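Local coordinates for protein predicted acetyltransferase (Clostridium acetobutylicum, PDB 3MGD) that binds acetyl-CoA and probably transfers its acyl group to a substrate, as expected of a GNAT-family acetyltransferase, at residues K10-S13 / L14-I18. Residues are numbered along the deposited sequence; the frame is centred on the assembly and turned at random.
Sequences KDIS and LLVSI
Asp-11 O accepts a hydrogen bond from Leu-15 N at 3.1 Å, a nearly straight i to i+4 bond at the start of helix 12-25. Leu-14 N also approaches this oxygen, but at 122° the bond is bent and weak, as suits the passage from the 3-10 segment at 10-11 into the alpha helix. The i to i+4 pattern then continues: Ile-12 O accepts a hydrogen bond from Val-16 N at 2.9 Å, and Ser-13 O accepts one from Ser-17 N at 3.1 Å. In this last bond the donor lies 34° off the carbonyl plane. A water donates to Ser-13 O from 2.7 Å and is hydrogen-bonded to Ser-17 OG, so two donors grip the one oxygen on the exposed side of the helix.

On the buried side, Ile-12 CG2 meets Val-16 CG2 at 4.0 Å, methyl against methyl, one turn apart. With CG1 of Val-16 anti to the backbone N (chi1 169°), CG2 lies beside that N and faces Ile-12. Asp-11 OD1 lies 4.2 Å from Leu-14 CD1, a loose contact; OD2 takes a salt bridge from Arg-5 NH1 and a hydrogen bond from Asp-8 N, and OD1 is hydrogen-bonded elsewhere. The chemistry thus implies three roles: Ile-12, Leu-15 and Val-16 form the buried apolar side against Phe-42 of helix 35-47, while Leu-14, though exposed, reaches Ile-62 of strand 61-72, as does Ile-18; a water bridges Ser-13 O and Ser-17 OG on the exposed side; and a buried carboxylate, its charge probably balanced by Arg-5, ties the helix start to the preceding chain.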
loop_
_atom_site.group_PDB
_atom_site.type_symbol
_atom_site.label_atom_id
_atom_site.label_comp_id
_atom_site.label_asym_id
_atom_site.label_seq_id
_atom_site.Cartn_x
_atom_site.Cartn_y
_atom_site.Cartn_z
ATOM N N LYS A 10 4.157 -21.244 14.344
ATOM C CA LYS A 10 5.150 -21.573 15.377
ATOM C C LYS A 10 6.364 -20.635 15.368
ATOM O O LYS A 10 7.044 -20.464 16.388
ATOM C CB LYS A 10 5.615 -23.023 15.179
ATOM C CG LYS A 10 6.555 -23.570 16.225
ATOM C CD LYS A 10 7.023 -24.966 15.816
ATOM C CE LYS A 10 7.957 -25.597 16.843
ATOM N NZ LYS A 10 8.375 -26.963 16.399
ATOM N N ASP A 11 6.629 -20.032 14.212
ATOM C CA ASP A 11 7.797 -19.166 14.027
ATOM C C ASP A 11 7.573 -17.707 14.410
ATOM O O ASP A 11 8.490 -16.898 14.299
ATOM C CB ASP A 11 8.252 -19.200 12.560
ATOM C CG ASP A 11 8.691 -20.588 12.112
ATOM O OD1 ASP A 11 9.541 -21.202 12.801
ATOM O OD2 ASP A 11 8.195 -21.059 11.064
ATOM N N ILE A 12 6.366 -17.354 14.840
ATOM C CA ILE A 12 6.044 -15.934 15.037
ATOM C C ILE A 12 6.964 -15.164 16.005
ATOM O O ILE A 12 7.371 -14.037 15.720
ATOM C CB ILE A 12 4.551 -15.720 15.374
ATOM C CG1 ILE A 12 3.695 -16.049 14.148
ATOM C CG2 ILE A 12 4.287 -14.273 15.792
ATOM C CD1 ILE A 12 2.199 -15.888 14.358
ATOM N N SER A 13 7.304 -15.744 17.144
ATOM C CA SER A 13 8.151 -14.991 18.072
ATOM C C SER A 13 9.538 -14.705 17.455
ATOM O O SER A 13 10.141 -13.684 17.738
ATOM C CB SER A 13 8.263 -15.689 19.429
ATOM O OG SER A 13 8.957 -16.911 19.310
ATOM N N LEU A 14 10.021 -15.592 16.588
ATOM C CA LEU A 14 11.289 -15.351 15.886
ATOM C C LEU A 14 11.164 -14.227 14.847
ATOM O O LEU A 14 12.033 -13.370 14.733
ATOM C CB LEU A 14 11.758 -16.617 15.174
ATOM C CG LEU A 14 12.041 -17.846 16.027
ATOM C CD1 LEU A 14 12.260 -19.046 15.119
ATOM C CD2 LEU A 14 13.245 -17.605 16.927
ATOM N N LEU A 15 10.079 -14.258 14.081
ATOM C CA LEU A 15 9.804 -13.227 13.080
ATOM C C LEU A 15 9.680 -11.857 13.720
ATOM O O LEU A 15 10.140 -10.847 13.167
ATOM C CB LEU A 15 8.502 -13.550 12.348
ATOM C CG LEU A 15 8.604 -14.337 11.044
ATOM C CD1 LEU A 15 9.742 -15.332 11.035
ATOM C CD2 LEU A 15 7.274 -14.990 10.699
ATOM N N VAL A 16 9.023 -11.825 14.877
ATOM C CA VAL A 16 8.892 -10.600 15.638
ATOM C C VAL A 16 10.260 -10.065 16.052
ATOM O O VAL A 16 10.549 -8.878 15.868
ATOM C CB VAL A 16 7.988 -10.793 16.881
ATOM C CG1 VAL A 16 8.094 -9.586 17.807
ATOM C CG2 VAL A 16 6.534 -11.033 16.449
ATOM N N SER A 17 11.100 -10.929 16.622
ATOM C CA SER A 17 12.443 -10.511 17.050
ATOM C C SER A 17 13.299 -10.047 15.882
ATOM O O SER A 17 14.008 -9.041 15.978
ATOM C CB SER A 17 13.165 -11.654 17.777
ATOM O OG SER A 17 12.552 -11.912 19.021
ATOM N N ILE A 18 13.251 -10.792 14.787
ATOM C CA ILE A 18 14.064 -10.446 13.625
ATOM C C ILE A 18 13.602 -9.132 13.014
ATOM O O ILE A 18 14.433 -8.333 12.579
ATOM C CB ILE A 18 14.031 -11.536 12.561
ATOM C CG1 ILE A 18 14.541 -12.852 13.152
ATOM C CG2 ILE A 18 14.860 -11.107 11.345
ATOM C CD1 ILE A 18 14.326 -14.052 12.245
HETATM O O HOH W 1 9.766 -12.328 20.014
#